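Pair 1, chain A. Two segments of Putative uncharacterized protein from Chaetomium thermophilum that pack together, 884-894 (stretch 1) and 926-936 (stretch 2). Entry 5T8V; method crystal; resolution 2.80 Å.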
# COMPACT_ATOMS: atom_id res chain seq x y z
N VAL A 884 -6.20 -37.63 31.94
CA VAL A 884 -5.92 -39.06 31.90
C VAL A 884 -7.22 -39.86 31.87
O VAL A 884 -7.33 -40.85 31.13
CB VAL A 884 -5.02 -39.48 33.08
CG1 VAL A 884 -3.70 -38.73 33.02
CG2 VAL A 884 -5.71 -39.26 34.41
N VAL A 885 -8.22 -39.46 32.65
CA VAL A 885 -9.47 -40.22 32.65
C VAL A 885 -10.15 -40.12 31.29
O VAL A 885 -10.82 -41.07 30.85
CB VAL A 885 -10.42 -39.77 33.78
CG1 VAL A 885 -9.75 -39.94 35.13
CG2 VAL A 885 -10.85 -38.33 33.57
N VAL A 886 -10.01 -38.98 30.60
CA VAL A 886 -10.58 -38.87 29.26
C VAL A 886 -9.79 -39.71 28.27
O VAL A 886 -10.36 -40.30 27.34
CB VAL A 886 -10.64 -37.39 28.83
CG1 VAL A 886 -10.91 -37.26 27.34
CG2 VAL A 886 -11.71 -36.66 29.63
N ILE A 887 -8.47 -39.79 28.44
CA ILE A 887 -7.66 -40.60 27.54
C ILE A 887 -8.01 -42.07 27.71
O ILE A 887 -8.05 -42.82 26.72
CB ILE A 887 -6.16 -40.33 27.78
CG1 ILE A 887 -5.82 -38.90 27.36
CG2 ILE A 887 -5.30 -41.33 27.00
CD1 ILE A 887 -4.45 -38.43 27.80
N TYR A 888 -8.25 -42.52 28.94
CA TYR A 888 -8.73 -43.89 29.14
C TYR A 888 -10.12 -44.06 28.57
O TYR A 888 -10.42 -45.09 27.94
CB TYR A 888 -8.72 -44.24 30.63
CG TYR A 888 -7.38 -44.70 31.19
CD1 TYR A 888 -6.21 -44.57 30.45
CD2 TYR A 888 -7.30 -45.27 32.45
CE1 TYR A 888 -5.00 -44.99 30.95
CE2 TYR A 888 -6.09 -45.70 32.96
CZ TYR A 888 -4.94 -45.56 32.21
OH TYR A 888 -3.74 -45.98 32.72
N ARG A 889 -10.99 -43.07 28.77
CA ARG A 889 -12.36 -43.14 28.26
C ARG A 889 -12.38 -43.35 26.75
O ARG A 889 -13.12 -44.19 26.24
CB ARG A 889 -13.10 -41.87 28.65
CG ARG A 889 -14.50 -41.72 28.08
CD ARG A 889 -15.11 -40.41 28.55
NE ARG A 889 -16.45 -40.18 28.02
CZ ARG A 889 -17.22 -39.15 28.35
NH1 ARG A 889 -16.79 -38.24 29.21
NH2 ARG A 889 -18.43 -39.02 27.81
N ARG A 890 -11.55 -42.59 26.03
CA ARG A 890 -11.57 -42.65 24.57
C ARG A 890 -10.75 -43.82 24.04
O ARG A 890 -11.16 -44.47 23.07
CB ARG A 890 -11.04 -41.33 23.99
CG ARG A 890 -11.91 -40.12 24.29
CD ARG A 890 -13.15 -40.10 23.41
NE ARG A 890 -13.90 -38.85 23.55
CZ ARG A 890 -14.90 -38.65 24.41
NH1 ARG A 890 -15.30 -39.62 25.22
NH2 ARG A 890 -15.51 -37.47 24.45
N VAL A 891 -9.60 -44.10 24.65
CA VAL A 891 -8.69 -45.11 24.12
C VAL A 891 -9.15 -46.51 24.51
O VAL A 891 -9.33 -47.38 23.65
CB VAL A 891 -7.25 -44.84 24.62
CG1 VAL A 891 -6.32 -45.97 24.18
CG2 VAL A 891 -6.75 -43.50 24.10
N LEU A 892 -9.32 -46.74 25.81
CA LEU A 892 -9.45 -48.10 26.31
C LEU A 892 -10.51 -48.93 25.59
O LEU A 892 -10.25 -50.13 25.35
CB LEU A 892 -9.73 -48.05 27.82
CG LEU A 892 -9.33 -49.26 28.66
CD1 LEU A 892 -7.95 -49.81 28.31
CD2 LEU A 892 -9.37 -48.85 30.12
N PRO A 893 -11.68 -48.41 25.22
CA PRO A 893 -12.63 -49.23 24.45
C PRO A 893 -12.13 -49.61 23.06
O PRO A 893 -12.77 -50.43 22.40
CB PRO A 893 -13.89 -48.35 24.36
CG PRO A 893 -13.42 -46.97 24.64
CD PRO A 893 -12.27 -47.11 25.59
N GLN A 894 -11.01 -49.04 22.61
CA GLN A 894 -10.44 -49.39 21.32
C GLN A 894 -9.51 -50.59 21.38
O GLN A 894 -9.32 -51.26 20.35
CB GLN A 894 -9.67 -48.18 20.75
CG GLN A 894 -8.93 -48.45 19.44
CD GLN A 894 -7.43 -48.60 19.63
OE1 GLN A 894 -6.89 -48.34 20.71
NE2 GLN A 894 -6.74 -49.00 18.57
N MET A 926 -16.83 -40.93 35.81
CA MET A 926 -18.00 -41.80 35.80
C MET A 926 -18.15 -42.46 34.44
O MET A 926 -18.40 -43.67 34.35
CB MET A 926 -19.26 -41.01 36.16
CG MET A 926 -20.53 -41.85 36.26
SD MET A 926 -20.47 -43.08 37.58
CE MET A 926 -20.64 -42.03 39.03
N ALA A 927 -18.01 -41.68 33.36
CA ALA A 927 -17.99 -42.27 32.03
C ALA A 927 -16.95 -43.38 31.94
O ALA A 927 -17.24 -44.48 31.45
CB ALA A 927 -17.71 -41.18 30.99
N CYS A 928 -15.74 -43.11 32.42
CA CYS A 928 -14.69 -44.12 32.39
C CYS A 928 -15.10 -45.37 33.15
O CYS A 928 -14.85 -46.50 32.70
CB CYS A 928 -13.39 -43.54 32.95
SG CYS A 928 -11.92 -44.53 32.64
N LEU A 929 -15.73 -45.20 34.31
CA LEU A 929 -16.22 -46.34 35.07
C LEU A 929 -17.19 -47.18 34.24
O LEU A 929 -17.04 -48.40 34.14
CB LEU A 929 -16.90 -45.87 36.36
CG LEU A 929 -16.01 -45.36 37.49
CD1 LEU A 929 -16.86 -44.78 38.61
CD2 LEU A 929 -15.11 -46.47 38.03
N TRP A 930 -18.19 -46.53 33.64
CA TRP A 930 -19.13 -47.26 32.80
C TRP A 930 -18.41 -48.03 31.70
O TRP A 930 -18.68 -49.21 31.47
CB TRP A 930 -20.15 -46.29 32.20
CG TRP A 930 -21.07 -46.93 31.19
CD1 TRP A 930 -21.22 -46.57 29.88
CD2 TRP A 930 -21.97 -48.03 31.40
NE1 TRP A 930 -22.15 -47.37 29.27
CE2 TRP A 930 -22.63 -48.27 30.18
CE3 TRP A 930 -22.28 -48.83 32.51
CZ2 TRP A 930 -23.58 -49.28 30.03
CZ3 TRP A 930 -23.23 -49.83 32.36
CH2 TRP A 930 -23.86 -50.05 31.13
N ILE A 931 -17.47 -47.37 31.02
CA ILE A 931 -16.71 -48.03 29.96
C ILE A 931 -16.03 -49.28 30.50
O ILE A 931 -16.26 -50.40 30.01
CB ILE A 931 -15.68 -47.06 29.35
CG1 ILE A 931 -16.40 -45.88 28.67
CG2 ILE A 931 -14.77 -47.78 28.36
CD1 ILE A 931 -17.25 -46.25 27.47
N ILE A 932 -15.18 -49.12 31.52
CA ILE A 932 -14.52 -50.26 32.14
C ILE A 932 -15.52 -51.38 32.40
O ILE A 932 -15.24 -52.56 32.13
CB ILE A 932 -13.82 -49.84 33.45
CG1 ILE A 932 -12.73 -48.79 33.19
CG2 ILE A 932 -13.25 -51.06 34.17
CD1 ILE A 932 -11.47 -49.34 32.57
N SER A 933 -16.69 -51.03 32.92
CA SER A 933 -17.68 -52.05 33.26
C SER A 933 -18.22 -52.74 32.02
O SER A 933 -18.55 -53.93 32.07
CB SER A 933 -18.81 -51.43 34.07
OG SER A 933 -18.33 -50.93 35.30
N THR A 934 -18.33 -52.03 30.89
CA THR A 934 -18.80 -52.67 29.67
C THR A 934 -17.74 -53.60 29.09
O THR A 934 -18.06 -54.70 28.63
CB THR A 934 -19.22 -51.62 28.63
OG1 THR A 934 -18.11 -50.76 28.34
CG2 THR A 934 -20.39 -50.79 29.15
N LEU A 935 -16.48 -53.17 29.09
CA LEU A 935 -15.41 -54.07 28.65
C LEU A 935 -15.35 -55.31 29.52
O LEU A 935 -15.31 -56.44 29.01
CB LEU A 935 -14.07 -53.34 28.65
CG LEU A 935 -13.83 -52.41 27.46
CD1 LEU A 935 -13.96 -50.96 27.87
CD2 LEU A 935 -12.48 -52.67 26.82
N LEU A 936 -15.34 -55.13 30.84
CA LEU A 936 -15.54 -56.25 31.74
C LEU A 936 -16.98 -56.75 31.64
O LEU A 936 -17.84 -56.15 30.99
CB LEU A 936 -15.22 -55.85 33.18
CG LEU A 936 -13.78 -55.43 33.50
CD1 LEU A 936 -13.67 -54.99 34.96
CD2 LEU A 936 -12.80 -56.55 33.21

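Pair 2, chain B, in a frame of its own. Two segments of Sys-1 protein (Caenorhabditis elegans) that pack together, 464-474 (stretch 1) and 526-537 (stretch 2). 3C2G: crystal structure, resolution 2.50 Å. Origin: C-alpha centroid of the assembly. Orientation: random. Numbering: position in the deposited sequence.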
# COMPACT_ATOMS: atom_id res chain seq x y z
N ILE B 464 -9.29 -15.94 13.04
CA ILE B 464 -10.41 -16.13 13.96
C ILE B 464 -10.14 -17.30 14.91
O ILE B 464 -10.40 -17.20 16.12
CB ILE B 464 -11.72 -16.36 13.21
CG1 ILE B 464 -12.17 -15.07 12.54
CG2 ILE B 464 -12.79 -16.88 14.17
CD1 ILE B 464 -13.32 -15.25 11.57
N LEU B 465 -9.60 -18.40 14.39
CA LEU B 465 -9.32 -19.56 15.21
C LEU B 465 -8.34 -19.15 16.30
O LEU B 465 -8.49 -19.54 17.47
CB LEU B 465 -8.75 -20.73 14.40
CG LEU B 465 -9.67 -21.33 13.34
CD1 LEU B 465 -8.94 -22.42 12.56
CD2 LEU B 465 -10.97 -21.86 13.95
N ARG B 466 -7.36 -18.35 15.90
CA ARG B 466 -6.34 -17.87 16.83
C ARG B 466 -6.97 -17.02 17.94
O ARG B 466 -6.65 -17.17 19.11
CB ARG B 466 -5.27 -17.09 16.07
CG ARG B 466 -3.87 -17.46 16.46
CD ARG B 466 -3.35 -16.60 17.56
NE ARG B 466 -2.36 -17.30 18.38
CZ ARG B 466 -1.10 -16.91 18.51
NH1 ARG B 466 -0.67 -15.83 17.86
NH2 ARG B 466 -0.27 -17.60 19.29
N SER B 467 -7.88 -16.13 17.56
CA SER B 467 -8.59 -15.31 18.53
C SER B 467 -9.29 -16.15 19.61
O SER B 467 -9.20 -15.82 20.78
CB SER B 467 -9.59 -14.38 17.83
OG SER B 467 -8.90 -13.28 17.26
N PHE B 468 -9.98 -17.21 19.19
CA PHE B 468 -10.67 -18.10 20.10
C PHE B 468 -9.68 -18.83 20.99
O PHE B 468 -9.89 -18.94 22.20
CB PHE B 468 -11.55 -19.09 19.35
CG PHE B 468 -12.82 -18.50 18.84
CD1 PHE B 468 -13.72 -17.90 19.70
CD2 PHE B 468 -13.14 -18.55 17.48
CE1 PHE B 468 -14.91 -17.33 19.22
CE2 PHE B 468 -14.33 -17.98 16.99
CZ PHE B 468 -15.21 -17.38 17.86
N ILE B 469 -8.60 -19.32 20.40
CA ILE B 469 -7.52 -19.94 21.15
C ILE B 469 -7.08 -19.01 22.29
O ILE B 469 -7.09 -19.41 23.45
CB ILE B 469 -6.33 -20.30 20.26
CG1 ILE B 469 -6.69 -21.47 19.35
CG2 ILE B 469 -5.10 -20.65 21.10
CD1 ILE B 469 -5.75 -21.66 18.16
N LEU B 470 -6.71 -17.78 21.96
CA LEU B 470 -6.20 -16.85 22.95
C LEU B 470 -7.24 -16.39 23.97
O LEU B 470 -6.94 -16.29 25.16
CB LEU B 470 -5.56 -15.64 22.28
CG LEU B 470 -4.36 -15.95 21.38
CD1 LEU B 470 -3.83 -14.67 20.73
CD2 LEU B 470 -3.25 -16.67 22.15
N LEU B 471 -8.46 -16.10 23.51
CA LEU B 471 -9.54 -15.73 24.43
C LEU B 471 -9.77 -16.82 25.47
O LEU B 471 -9.89 -16.53 26.65
CB LEU B 471 -10.83 -15.44 23.68
CG LEU B 471 -10.92 -14.04 23.07
CD1 LEU B 471 -12.08 -13.98 22.07
CD2 LEU B 471 -11.04 -12.95 24.13
N LEU B 472 -9.80 -18.08 25.04
CA LEU B 472 -10.13 -19.18 25.93
C LEU B 472 -8.97 -19.53 26.86
O LEU B 472 -9.17 -20.22 27.84
CB LEU B 472 -10.59 -20.42 25.16
CG LEU B 472 -11.83 -20.32 24.28
CD1 LEU B 472 -12.00 -21.62 23.53
CD2 LEU B 472 -13.12 -20.00 25.03
N ARG B 473 -7.77 -19.04 26.56
CA ARG B 473 -6.62 -19.28 27.43
C ARG B 473 -6.38 -18.10 28.36
O ARG B 473 -5.43 -18.09 29.14
CB ARG B 473 -5.37 -19.54 26.60
CG ARG B 473 -5.29 -20.95 26.07
CD ARG B 473 -4.23 -21.06 25.00
NE ARG B 473 -2.88 -20.96 25.55
CZ ARG B 473 -1.80 -20.67 24.83
NH1 ARG B 473 -1.89 -20.44 23.52
NH2 ARG B 473 -0.61 -20.60 25.44
N THR B 474 -7.26 -17.11 28.28
CA THR B 474 -7.17 -15.91 29.10
C THR B 474 -7.97 -16.15 30.39
O THR B 474 -9.18 -16.34 30.33
CB THR B 474 -7.72 -14.69 28.33
OG1 THR B 474 -6.89 -14.44 27.20
CG2 THR B 474 -7.75 -13.48 29.19
N ILE B 526 -6.83 -28.04 15.25
CA ILE B 526 -6.49 -29.09 16.20
C ILE B 526 -6.27 -28.47 17.59
O ILE B 526 -6.75 -28.97 18.61
CB ILE B 526 -5.24 -29.89 15.73
CG1 ILE B 526 -5.47 -30.53 14.35
CG2 ILE B 526 -4.82 -30.94 16.76
CD1 ILE B 526 -6.82 -31.21 14.18
N SER B 527 -5.59 -27.34 17.60
CA SER B 527 -5.18 -26.71 18.84
C SER B 527 -6.37 -26.07 19.54
O SER B 527 -6.45 -26.05 20.77
CB SER B 527 -4.07 -25.70 18.54
OG SER B 527 -3.97 -24.75 19.55
N LEU B 528 -7.33 -25.56 18.77
CA LEU B 528 -8.53 -25.00 19.36
C LEU B 528 -9.49 -26.08 19.90
O LEU B 528 -10.20 -25.85 20.88
CB LEU B 528 -9.23 -24.06 18.37
CG LEU B 528 -10.56 -23.41 18.79
CD1 LEU B 528 -10.44 -22.65 20.08
CD2 LEU B 528 -11.07 -22.52 17.69
N LEU B 529 -9.53 -27.24 19.27
CA LEU B 529 -10.38 -28.31 19.76
C LEU B 529 -9.87 -28.79 21.13
O LEU B 529 -10.67 -29.07 22.02
CB LEU B 529 -10.47 -29.46 18.77
CG LEU B 529 -11.19 -29.16 17.46
CD1 LEU B 529 -11.07 -30.35 16.52
CD2 LEU B 529 -12.66 -28.79 17.68
N LEU B 530 -8.54 -28.83 21.29
CA LEU B 530 -7.89 -29.11 22.57
C LEU B 530 -8.23 -28.10 23.67
O LEU B 530 -8.62 -28.48 24.79
CB LEU B 530 -6.38 -29.18 22.38
CG LEU B 530 -5.90 -30.47 21.73
CD1 LEU B 530 -4.40 -30.45 21.59
CD2 LEU B 530 -6.36 -31.71 22.54
N VAL B 531 -8.06 -26.83 23.34
CA VAL B 531 -8.35 -25.75 24.27
C VAL B 531 -9.80 -25.82 24.72
O VAL B 531 -10.06 -25.74 25.91
CB VAL B 531 -8.00 -24.37 23.67
CG1 VAL B 531 -8.54 -23.27 24.53
CG2 VAL B 531 -6.49 -24.21 23.53
N LEU B 532 -10.74 -26.01 23.78
CA LEU B 532 -12.16 -26.11 24.12
C LEU B 532 -12.42 -27.28 25.05
O LEU B 532 -13.19 -27.16 26.01
CB LEU B 532 -13.02 -26.28 22.87
CG LEU B 532 -13.29 -25.03 22.03
CD1 LEU B 532 -13.60 -25.42 20.58
CD2 LEU B 532 -14.41 -24.17 22.62
N MSE B 533 -11.77 -28.41 24.78
CA MSE B 533 -11.90 -29.59 25.63
C MSE B 533 -11.51 -29.26 27.06
O MSE B 533 -12.28 -29.51 27.98
CB MSE B 533 -11.08 -30.75 25.08
CG MSE B 533 -11.80 -31.54 24.03
SE MSE B 533 -10.63 -32.75 23.05
CE MSE B 533 -11.96 -33.93 22.21
N GLU B 534 -10.34 -28.65 27.23
CA GLU B 534 -9.77 -28.38 28.54
C GLU B 534 -10.45 -27.22 29.30
O GLU B 534 -10.84 -27.37 30.46
CB GLU B 534 -8.27 -28.12 28.42
CG GLU B 534 -7.61 -27.64 29.70
CD GLU B 534 -6.19 -28.13 29.85
OE1 GLU B 534 -5.53 -28.38 28.81
OE2 GLU B 534 -5.73 -28.26 31.00
N GLN B 535 -10.58 -26.09 28.62
CA GLN B 535 -10.93 -24.82 29.26
C GLN B 535 -12.42 -24.64 29.50
O GLN B 535 -12.82 -23.90 30.39
CB GLN B 535 -10.40 -23.67 28.43
CG GLN B 535 -9.55 -22.72 29.22
CD GLN B 535 -8.19 -23.29 29.57
OE1 GLN B 535 -7.67 -23.04 30.65
NE2 GLN B 535 -7.61 -24.06 28.65
N CYS B 536 -13.24 -25.30 28.67
CA CYS B 536 -14.69 -25.27 28.83
C CYS B 536 -15.21 -26.56 29.46
O CYS B 536 -16.42 -26.77 29.53
CB CYS B 536 -15.37 -25.05 27.48
SG CYS B 536 -14.78 -23.62 26.55
N GLY B 537 -14.31 -27.42 29.93
CA GLY B 537 -14.64 -28.72 30.50
C GLY B 537 -15.62 -29.49 29.64
O GLY B 537 -16.62 -30.00 30.14

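Pair 1 and pair 2 each bring two helices side by side with their N-to-C directions roughly parallel. The helix axes approach to 8.9 Å at an angle of 33° in pair 1 and to 9.4 Å at 28° in pair 2, and the backbones of 14 central residues superpose with an RMSD of 0.5 Å. The buried surface is also similar, 433 and 463 Å². No hydrogen bond crosses either contact, and both are largely van der Waals packing.

The backbones come closest at matched positions, with CA of Arg A889 4.8 Å from CA of Cys A928 and CA of Ile B469 5.5 Å from CA of Leu B528. In pair 1 the small Cys A928 occupies this point; its SG lies 3.8 Å from CB of Tyr A888 and 4.0 Å from the backbone O of Val A885. In pair 2 the equivalent Leu B528 is a knob in a hole formed by Leu B465, Phe B468, Ile B469 and Leu B472. Its CD2 reaches CD2 of Leu B465 at 3.8 Å, and its CD1 lies 3.8 Å from CB of Phe B468. The aromatic residues Tyr A888 and Phe B468 match closely, and in both the CA-to-CB bond points toward the partner helix while the end of the side chain leads away, and CB makes the closest approach. CD2 of Leu B528 also lies obliquely by the Phe B468 ring.

Arg A889 and Ile B469 fill the same position differently. The arginine is extended, with chi1 to chi3 all t, and carries its guanidinium over Ala A927, whose CB lies 3.4 Å from CZ of Arg A889 and covers one face. The shorter isoleucine packs CG1 against CB of Leu B528 at 3.8 Å and brings CD1 to 3.8 Å from OG of Ser B527, the counterpart of Ala A927.

One turn later, Leu A892 and Leu B472 both point toward the second helix, although their CA atoms diverge by 1.5 Å. Leu A892, with chi1 t, places CD2 3.3 Å from CD1 of Ile A932. Leu B472, with chi1 m, places its CD1 3.6 Å from CD2 of Leu B532, the counterpart of Ile A932, and also packs its CB 3.6 Å from CG1 of Val B531. The position of that valine is held in pair 1 by Ile A931, which instead meets Pro A893, with CG2 3.8 Å from the proline CD. Pro A893 has no counterpart in the superposition. Leu A935 extends the apolar contact of pair 1, its CD1 lying 4.4 Å from CB of Pro A893, where pair 2 has the polar Gln B535.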